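SCO1/SenC family lipoprotein (Bacillus anthracis, PDB 4HDE) probably takes part in assembling cytochrome c oxidase, as its Sco relatives do, by copper delivery or thiol-disulphide chemistry on a thioredoxin-like fold. Local coordinates at residues A37-T42 and S136-D141; A53-L58 and V69-F74. One frame throughout, in Å; residues are numbered along the deposited sequence.

Contact 1: A37-T42 and S136-D141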
ATOM      1  N   ALA A  37      -1.056   3.028   1.602  1.00 11.60           N
ATOM      2  CA  ALA A  37      -0.818   2.200   0.417  1.00 13.32           C
ATOM      3  C   ALA A  37       0.660   2.181   0.014  1.00 11.25           C
ATOM      4  O   ALA A  37       1.372   3.189   0.133  1.00 12.85           O
ATOM      5  CB  ALA A  37      -1.651   2.703  -0.742  1.00 15.11           C
ATOM      6  N   ASP A  38       1.115   1.024  -0.466  1.00 11.73           N
ATOM      7  CA  ASP A  38       2.351   0.959  -1.226  1.00 12.57           C
ATOM      8  C   ASP A  38       2.207   0.018  -2.427  1.00 12.86           C
ATOM      9  O   ASP A  38       1.181  -0.654  -2.580  1.00 13.72           O
ATOM     10  CB  ASP A  38       3.562   0.631  -0.329  1.00 12.82           C
ATOM     11  CG  ASP A  38       3.587  -0.809   0.159  1.00 14.63           C
ATOM     12  OD1 ASP A  38       2.580  -1.526   0.036  1.00 13.80           O
ATOM     13  OD2 ASP A  38       4.644  -1.232   0.709  1.00 15.61           O
ATOM     14  N   PHE A  39       3.241   0.003  -3.264  1.00 12.98           N
ATOM     15  CA  PHE A  39       3.328  -0.842  -4.459  1.00 13.20           C
ATOM     16  C   PHE A  39       4.560  -1.723  -4.330  1.00 13.76           C
ATOM     17  O   PHE A  39       5.628  -1.242  -3.963  1.00 15.29           O
ATOM     18  CB  PHE A  39       3.417   0.027  -5.714  1.00 15.63           C
ATOM     19  CG  PHE A  39       2.145   0.762  -6.021  1.00 14.01           C
ATOM     20  CD1 PHE A  39       1.235   0.238  -6.922  1.00 15.92           C
ATOM     21  CD2 PHE A  39       1.847   1.969  -5.401  1.00 17.01           C
ATOM     22  CE1 PHE A  39       0.046   0.902  -7.209  1.00 16.65           C
ATOM     23  CE2 PHE A  39       0.657   2.637  -5.687  1.00 19.21           C
ATOM     24  CZ  PHE A  39      -0.243   2.097  -6.590  1.00 17.67           C
HETATM   25  N   MSE A  40       4.419  -3.004  -4.639  1.00 13.74           N
HETATM   26  CA  MSE A  40       5.513  -3.954  -4.468  0.54 13.13           C
HETATM   27  C   MSE A  40       5.285  -5.197  -5.310  1.00 12.78           C
HETATM   28  O   MSE A  40       4.286  -5.310  -6.008  1.00 13.62           O
HETATM   29  CB  MSE A  40       5.635  -4.347  -2.999  0.54 15.01           C
HETATM   30  CG  MSE A  40       4.311  -4.754  -2.368  0.54 16.48           C
HETATM   31 SE   MSE A  40       4.500  -6.228  -1.120  0.34 39.68          SE
HETATM   32  CE  MSE A  40       4.586  -7.690  -2.399  0.54 25.13           C
ATOM     33  N   PHE A  41       6.241  -6.118  -5.282  1.00 14.06           N
ATOM     34  CA  PHE A  41       6.058  -7.410  -5.939  1.00 13.67           C
ATOM     35  C   PHE A  41       6.886  -8.463  -5.233  1.00 15.25           C
ATOM     36  O   PHE A  41       7.928  -8.154  -4.663  1.00 17.01           O
ATOM     37  CB  PHE A  41       6.314  -7.357  -7.461  1.00 14.61           C
ATOM     38  CG  PHE A  41       7.740  -7.073  -7.861  1.00 15.45           C
ATOM     39  CD1 PHE A  41       8.515  -8.050  -8.480  1.00 16.52           C
ATOM     40  CD2 PHE A  41       8.282  -5.812  -7.673  1.00 15.37           C
ATOM     41  CE1 PHE A  41       9.822  -7.774  -8.864  1.00 17.66           C
ATOM     42  CE2 PHE A  41       9.583  -5.531  -8.063  1.00 16.64           C
ATOM     43  CZ  PHE A  41      10.350  -6.507  -8.641  1.00 17.38           C
ATOM     44  N   THR A  42       6.415  -9.705  -5.244  1.00 14.37           N
ATOM     45  CA  THR A  42       7.026 -10.728  -4.396  1.00 16.45           C
ATOM     46  C   THR A  42       8.373 -11.231  -4.895  1.00 17.05           C
ATOM     47  O   THR A  42       9.155 -11.759  -4.109  1.00 21.61           O
ATOM     48  CB  THR A  42       6.092 -11.936  -4.124  1.00 17.94           C
ATOM     49  OG1 THR A  42       5.983 -12.753  -5.292  1.00 18.56           O
ATOM     50  CG2 THR A  42       4.710 -11.465  -3.688  1.00 18.42           C
ATOM     51  N   SER A 136       7.152   4.866  -2.466  1.00 15.46           N
ATOM     52  CA  SER A 136       6.533   5.676  -1.412  1.00 15.01           C
ATOM     53  C   SER A 136       5.460   4.920  -0.636  1.00 13.19           C
ATOM     54  O   SER A 136       4.911   3.921  -1.110  1.00 13.77           O
ATOM     55  CB  SER A 136       5.893   6.934  -2.004  1.00 16.09           C
ATOM     56  OG  SER A 136       6.858   7.767  -2.617  1.00 20.58           O
ATOM     57  N   PHE A 137       5.162   5.417   0.561  1.00 13.15           N
ATOM     58  CA  PHE A 137       3.936   5.072   1.269  1.00 13.53           C
ATOM     59  C   PHE A 137       2.981   6.260   1.108  1.00 12.51           C
ATOM     60  O   PHE A 137       3.404   7.408   1.206  1.00 13.66           O
ATOM     61  CB  PHE A 137       4.190   4.875   2.768  1.00 13.48           C
ATOM     62  CG  PHE A 137       5.018   3.655   3.130  1.00 14.51           C
ATOM     63  CD1 PHE A 137       5.306   2.647   2.206  1.00 15.56           C
ATOM     64  CD2 PHE A 137       5.472   3.510   4.438  1.00 15.89           C
ATOM     65  CE1 PHE A 137       6.068   1.539   2.582  1.00 15.17           C
ATOM     66  CE2 PHE A 137       6.225   2.412   4.819  1.00 17.10           C
ATOM     67  CZ  PHE A 137       6.518   1.424   3.898  1.00 15.40           C
ATOM     68  N   TYR A 138       1.704   5.982   0.889  1.00 11.89           N
ATOM     69  CA  TYR A 138       0.691   7.017   0.716  1.00 12.48           C
ATOM     70  C   TYR A 138      -0.373   6.916   1.789  1.00 12.28           C
ATOM     71  O   TYR A 138      -0.897   5.833   2.040  1.00 14.23           O
ATOM     72  CB  TYR A 138       0.022   6.871  -0.652  1.00 13.13           C
ATOM     73  CG  TYR A 138       0.988   6.928  -1.803  1.00 13.17           C
ATOM     74  CD1 TYR A 138       1.327   8.136  -2.395  1.00 15.66           C
ATOM     75  CD2 TYR A 138       1.566   5.772  -2.297  1.00 12.82           C
ATOM     76  CE1 TYR A 138       2.218   8.183  -3.460  1.00 15.22           C
ATOM     77  CE2 TYR A 138       2.457   5.810  -3.351  1.00 14.19           C
ATOM     78  CZ  TYR A 138       2.778   7.011  -3.923  1.00 15.65           C
ATOM     79  OH  TYR A 138       3.664   7.041  -4.979  1.00 18.80           O
ATOM     80  N   LEU A 139      -0.702   8.046   2.403  1.00 12.13           N
ATOM     81  CA  LEU A 139      -1.754   8.109   3.410  1.00 12.60           C
ATOM     82  C   LEU A 139      -3.032   8.615   2.759  1.00 12.21           C
ATOM     83  O   LEU A 139      -3.052   9.708   2.188  1.00 13.94           O
ATOM     84  CB  LEU A 139      -1.344   9.026   4.565  1.00 13.61           C
ATOM     85  CG  LEU A 139      -2.354   9.191   5.698  1.00 13.68           C
ATOM     86  CD1 LEU A 139      -2.561   7.876   6.420  1.00 15.73           C
ATOM     87  CD2 LEU A 139      -1.877  10.271   6.664  1.00 16.75           C
ATOM     88  N   ILE A 140      -4.094   7.821   2.869  1.00 12.20           N
ATOM     89  CA  ILE A 140      -5.384   8.118   2.256  1.00 12.47           C
ATOM     90  C   ILE A 140      -6.417   8.325   3.362  1.00 13.38           C
ATOM     91  O   ILE A 140      -6.474   7.551   4.321  1.00 14.00           O
ATOM     92  CB  ILE A 140      -5.815   6.978   1.300  1.00 13.78           C
ATOM     93  CG1 ILE A 140      -4.813   6.851   0.150  1.00 17.48           C
ATOM     94  CG2 ILE A 140      -7.177   7.236   0.710  1.00 14.19           C
ATOM     95  CD1 ILE A 140      -3.938   5.630   0.216  1.00 20.45           C
ATOM     96  N   ASP A 141      -7.218   9.377   3.242  1.00 11.90           N
ATOM     97  CA  ASP A 141      -8.169   9.700   4.308  1.00 13.04           C
ATOM     98  C   ASP A 141      -9.524   9.003   4.135  1.00 13.05           C
ATOM     99  O   ASP A 141      -9.744   8.254   3.173  1.00 13.53           O
ATOM    100  CB  ASP A 141      -8.324  11.219   4.477  1.00 13.10           C
ATOM    101  CG  ASP A 141      -9.126  11.876   3.354  1.00 14.29           C
ATOM    102  OD1 ASP A 141      -9.645  11.185   2.449  1.00 15.05           O
ATOM    103  OD2 ASP A 141      -9.257  13.120   3.409  1.00 18.97           O
TER
HETATM  104  O   HOH W   1       4.890   2.347  -3.318  1.00 15.96           O

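Contact 2: A53-L58 and V69-F74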
ATOM      1  N   ALA A  53       8.940  -4.621   5.578  1.00 12.34           N
ATOM      2  CA  ALA A  53       9.327  -4.568   6.985  1.00 12.96           C
ATOM      3  C   ALA A  53       9.040  -3.184   7.577  1.00 13.38           C
ATOM      4  O   ALA A  53       8.640  -3.061   8.746  1.00 13.21           O
ATOM      5  CB  ALA A  53      10.785  -4.922   7.146  1.00 15.13           C
ATOM      6  N   ASN A  54       9.258  -2.137   6.788  1.00 13.26           N
ATOM      7  CA  ASN A  54       8.975  -0.784   7.263  1.00 12.19           C
ATOM      8  C   ASN A  54       7.475  -0.571   7.462  1.00 12.47           C
ATOM      9  O   ASN A  54       7.035   0.028   8.447  1.00 12.86           O
ATOM     10  CB  ASN A  54       9.546   0.262   6.307  1.00 14.94           C
ATOM     11  CG  ASN A  54      11.057   0.239   6.250  1.00 15.80           C
ATOM     12  OD1 ASN A  54      11.724  -0.281   7.145  1.00 17.19           O
ATOM     13  ND2 ASN A  54      11.612   0.805   5.187  1.00 18.36           N
HETATM   14  N   MSE A  55       6.676  -1.079   6.539  1.00 12.04           N
HETATM   15  CA  MSE A  55       5.247  -1.011   6.712  1.00 11.40           C
HETATM   16  C   MSE A  55       4.808  -1.803   7.947  1.00 11.45           C
HETATM   17  O   MSE A  55       3.920  -1.370   8.677  1.00 12.60           O
HETATM   18  CB  MSE A  55       4.525  -1.480   5.451  1.00 13.16           C
HETATM   19  CG  MSE A  55       3.008  -1.311   5.546  1.00 14.32           C
HETATM   20 SE   MSE A  55       2.051  -1.444   3.854  0.61 15.06          SE
HETATM   21  CE  MSE A  55       2.326   0.389   3.228  1.00 18.60           C
ATOM     22  N   ALA A  56       5.443  -2.945   8.206  1.00 11.99           N
ATOM     23  CA  ALA A  56       5.135  -3.711   9.416  1.00 12.27           C
ATOM     24  C   ALA A  56       5.479  -2.941  10.700  1.00 13.13           C
ATOM     25  O   ALA A  56       4.763  -3.033  11.702  1.00 13.00           O
ATOM     26  CB  ALA A  56       5.844  -5.047   9.386  1.00 12.78           C
ATOM     27  N   LYS A  57       6.570  -2.183  10.681  1.00 12.73           N
ATOM     28  CA  LYS A  57       6.929  -1.363  11.835  1.00 12.70           C
ATOM     29  C   LYS A  57       5.856  -0.296  12.041  1.00 13.53           C
ATOM     30  O   LYS A  57       5.415  -0.063  13.171  1.00 13.96           O
ATOM     31  CB  LYS A  57       8.300  -0.724  11.639  1.00 13.37           C
ATOM     32  CG  LYS A  57       8.734   0.132  12.826  1.00 16.61           C
ATOM     33  CD  LYS A  57      10.223   0.460  12.782  1.00 16.30           C
ATOM     34  CE  LYS A  57      10.591   1.482  13.852  1.00 18.70           C
ATOM     35  NZ  LYS A  57      10.263   1.034  15.236  1.00 20.84           N
ATOM     36  N   LEU A  58       5.407   0.319  10.953  1.00 12.77           N
ATOM     37  CA  LEU A  58       4.337   1.304  11.015  1.00 12.87           C
ATOM     38  C   LEU A  58       3.049   0.685  11.547  1.00 13.18           C
ATOM     39  O   LEU A  58       2.350   1.301  12.347  1.00 12.80           O
ATOM     40  CB  LEU A  58       4.109   1.920   9.632  1.00 13.31           C
ATOM     41  CG  LEU A  58       3.029   2.993   9.522  1.00 12.93           C
ATOM     42  CD1 LEU A  58       3.297   4.137  10.485  1.00 15.23           C
ATOM     43  CD2 LEU A  58       2.984   3.496   8.096  1.00 15.48           C
ATOM     44  N   VAL A  69      -6.295   1.897  11.582  1.00 13.87           N
ATOM     45  CA  VAL A  69      -5.967   2.183  10.194  1.00 13.61           C
ATOM     46  C   VAL A  69      -5.833   0.874   9.417  1.00 12.94           C
ATOM     47  O   VAL A  69      -5.721  -0.202  10.003  1.00 14.76           O
ATOM     48  CB  VAL A  69      -4.659   2.983  10.093  1.00 14.53           C
ATOM     49  CG1 VAL A  69      -4.794   4.315  10.842  1.00 15.17           C
ATOM     50  CG2 VAL A  69      -3.505   2.173  10.658  1.00 18.33           C
ATOM     51  N   GLN A  70      -5.845   0.988   8.089  1.00 12.60           N
ATOM     52  CA  GLN A  70      -5.671  -0.158   7.195  1.00 12.54           C
ATOM     53  C   GLN A  70      -4.396  -0.005   6.381  1.00 11.04           C
ATOM     54  O   GLN A  70      -3.936   1.103   6.116  1.00 12.95           O
ATOM     55  CB  GLN A  70      -6.847  -0.256   6.220  1.00 12.50           C
ATOM     56  CG  GLN A  70      -8.181  -0.500   6.897  1.00 14.57           C
ATOM     57  CD  GLN A  70      -8.283  -1.878   7.511  1.00 13.77           C
ATOM     58  OE1 GLN A  70      -7.880  -2.879   6.907  1.00 14.70           O
ATOM     59  NE2 GLN A  70      -8.843  -1.946   8.714  1.00 14.64           N
ATOM     60  N   PHE A  71      -3.837  -1.144   5.983  1.00 11.41           N
ATOM     61  CA  PHE A  71      -2.664  -1.185   5.121  1.00 11.36           C
ATOM     62  C   PHE A  71      -2.999  -1.949   3.866  1.00 10.44           C
ATOM     63  O   PHE A  71      -3.678  -2.978   3.920  1.00 11.39           O
ATOM     64  CB  PHE A  71      -1.490  -1.821   5.866  1.00 13.20           C
ATOM     65  CG  PHE A  71      -1.038  -1.003   7.044  1.00 11.78           C
ATOM     66  CD1 PHE A  71      -0.132   0.018   6.870  1.00 12.16           C
ATOM     67  CD2 PHE A  71      -1.581  -1.212   8.301  1.00 12.46           C
ATOM     68  CE1 PHE A  71       0.256   0.805   7.950  1.00 13.24           C
ATOM     69  CE2 PHE A  71      -1.198  -0.434   9.373  1.00 12.25           C
ATOM     70  CZ  PHE A  71      -0.289   0.571   9.195  1.00 13.83           C
ATOM     71  N   VAL A  72      -2.535  -1.421   2.739  1.00 10.75           N
ATOM     72  CA  VAL A  72      -2.798  -2.030   1.441  1.00 11.28           C
ATOM     73  C   VAL A  72      -1.526  -2.018   0.621  1.00 11.85           C
ATOM     74  O   VAL A  72      -0.897  -0.977   0.458  1.00 13.31           O
ATOM     75  CB  VAL A  72      -3.908  -1.273   0.678  1.00 12.23           C
ATOM     76  CG1 VAL A  72      -4.122  -1.858  -0.723  1.00 14.72           C
ATOM     77  CG2 VAL A  72      -5.209  -1.290   1.475  1.00 13.40           C
ATOM     78  N   SER A  73      -1.153  -3.189   0.110  1.00 11.42           N
ATOM     79  CA  SER A  73      -0.016  -3.308  -0.802  1.00 11.66           C
ATOM     80  C   SER A  73      -0.515  -3.812  -2.147  1.00 11.85           C
ATOM     81  O   SER A  73      -1.089  -4.897  -2.223  1.00 14.08           O
ATOM     82  CB  SER A  73       1.014  -4.301  -0.261  1.00 12.19           C
ATOM     83  OG  SER A  73       1.515  -3.887   1.011  1.00 14.07           O
ATOM     84  N   PHE A  74      -0.290  -3.044  -3.205  1.00 11.90           N
ATOM     85  CA  PHE A  74      -0.697  -3.456  -4.546  1.00 12.45           C
ATOM     86  C   PHE A  74       0.458  -4.171  -5.223  1.00 12.27           C
ATOM     87  O   PHE A  74       1.555  -3.607  -5.292  1.00 13.51           O
ATOM     88  CB  PHE A  74      -1.061  -2.249  -5.421  1.00 13.07           C
ATOM     89  CG  PHE A  74      -2.200  -1.417  -4.899  1.00 12.54           C
ATOM     90  CD1 PHE A  74      -3.514  -1.772  -5.169  1.00 13.36           C
ATOM     91  CD2 PHE A  74      -1.958  -0.254  -4.183  1.00 12.99           C
ATOM     92  CE1 PHE A  74      -4.568  -1.006  -4.707  1.00 12.94           C
ATOM     93  CE2 PHE A  74      -3.021   0.524  -3.712  1.00 14.88           C
ATOM     94  CZ  PHE A  74      -4.325   0.143  -3.987  1.00 13.24           C
TER

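Contact 1: A37-T42 and S136-D141
A37 and Y138 face each other as an antiparallel hydrogen-bonded pair in neighbouring strands whose directions differ by 149°. A37 N reaches Y138 O at 2.8 Å, and Y138 N returns to A37 O at 2.9 Å. The small methyl of A37 leaves a low point beside the larger Y138 side chain, and the CD1 tip of I140 fills it, 3.8 Å from A37 CB. Y138 projects on the same face as A37; its ring brings an edge to A37 O, while its CE2 comes to the edge of the F39 ring, 4.3 Å from F39 CE2. On the other face the side chains of D38 and F137 lie side by side and point the same way. CG of D38 sits between its backbone N and carbonyl carbon (chi1 72°), and OD2 comes within 3.6 Å of F137 CE1, carboxylate and ring planes 69° apart. An aspartate suits this buried place because S73 OG bonds OD1, while CB and OD2 lie beside the F137 ring. Farther along, a water replaces a direct bond: it accepts from F39 N at 2.9 Å and donates to S136 O at 2.7 Å. Strand 35-40 is central in the mixed sheet, with 70-75 on its other flank, and 146-151 continues beyond 136-140. Helix 48-64 covers the D38 face; F119 of helix 108-119 meets F39 and Y138 edge-to-face.

Contact 2: A53-L58 and V69-F74
M55 and L58 both turn CG anti to the backbone N (chi1 -175° for M55), which sets both CG atoms on the side of the helix that faces F71 on the strand. In M55 the next torsion is also extended, chi2 165°, and takes the selenium deeper; the last one bends the chain, so that CE turns aside. F71 holds its CG beside its own backbone N, and its ring meets both helix residues. The M55 and F71 side chains slide past each other in opposite directions: M55 CG lies 3.7 Å from F71 CD1, and SE, standing where methionine has sulphur, is 5.2 Å from the ring centroid in an oblique Met-aromatic contact. L58 meets the same ring one helical turn on, CD2 touching the rim in the ring plane, 3.8 Å from F71 CE1. The contact belongs to a beta-alpha-beta crossover, strand 35-40, helix 48-64, strand 70-75, a unit of the thioredoxin fold. Helix 53-58 and strand 70-74 run nearly antiparallel, at 170°, with their axes 10.3 Å apart, a gap that these long or broad apolar side chains span. A flexible, unbranched M55 can thread between F71 and S73, where SE comes 3.8 Å from S73 OG. That hydroxyl is small enough to leave the selenium room, and its polarity is satisfied within the sheet, by D38 OD1 and W100 NE1. V72, pointing the other way, takes its place on the far face of the sheet, where its side chain touches L103. W100 also packs against M55, and I161 of helix 158-169 touches L58.

How the contacts relate
Both contacts are buried, their centres about 3 Å and 6 Å from the centre of the chain, and contact 2 is nested within the loop that contact 1 closes. They share one sheet: contact 1 joins two of its strands through backbone bonds and a water, whereas contact 2 lays a helix on it mainly through apolar side chains, with no hydrogen bond between the segments. The D38-S73 bond joins them; D38 O accepts from F74 N, D38 CG packs on M55 CE, and F137 CZ reaches M55 N. Helix 48-64, a partner in contact 2, also covers the D38 face of contact 1; it starts at C48, the second cysteine of the family's CxxxC motif.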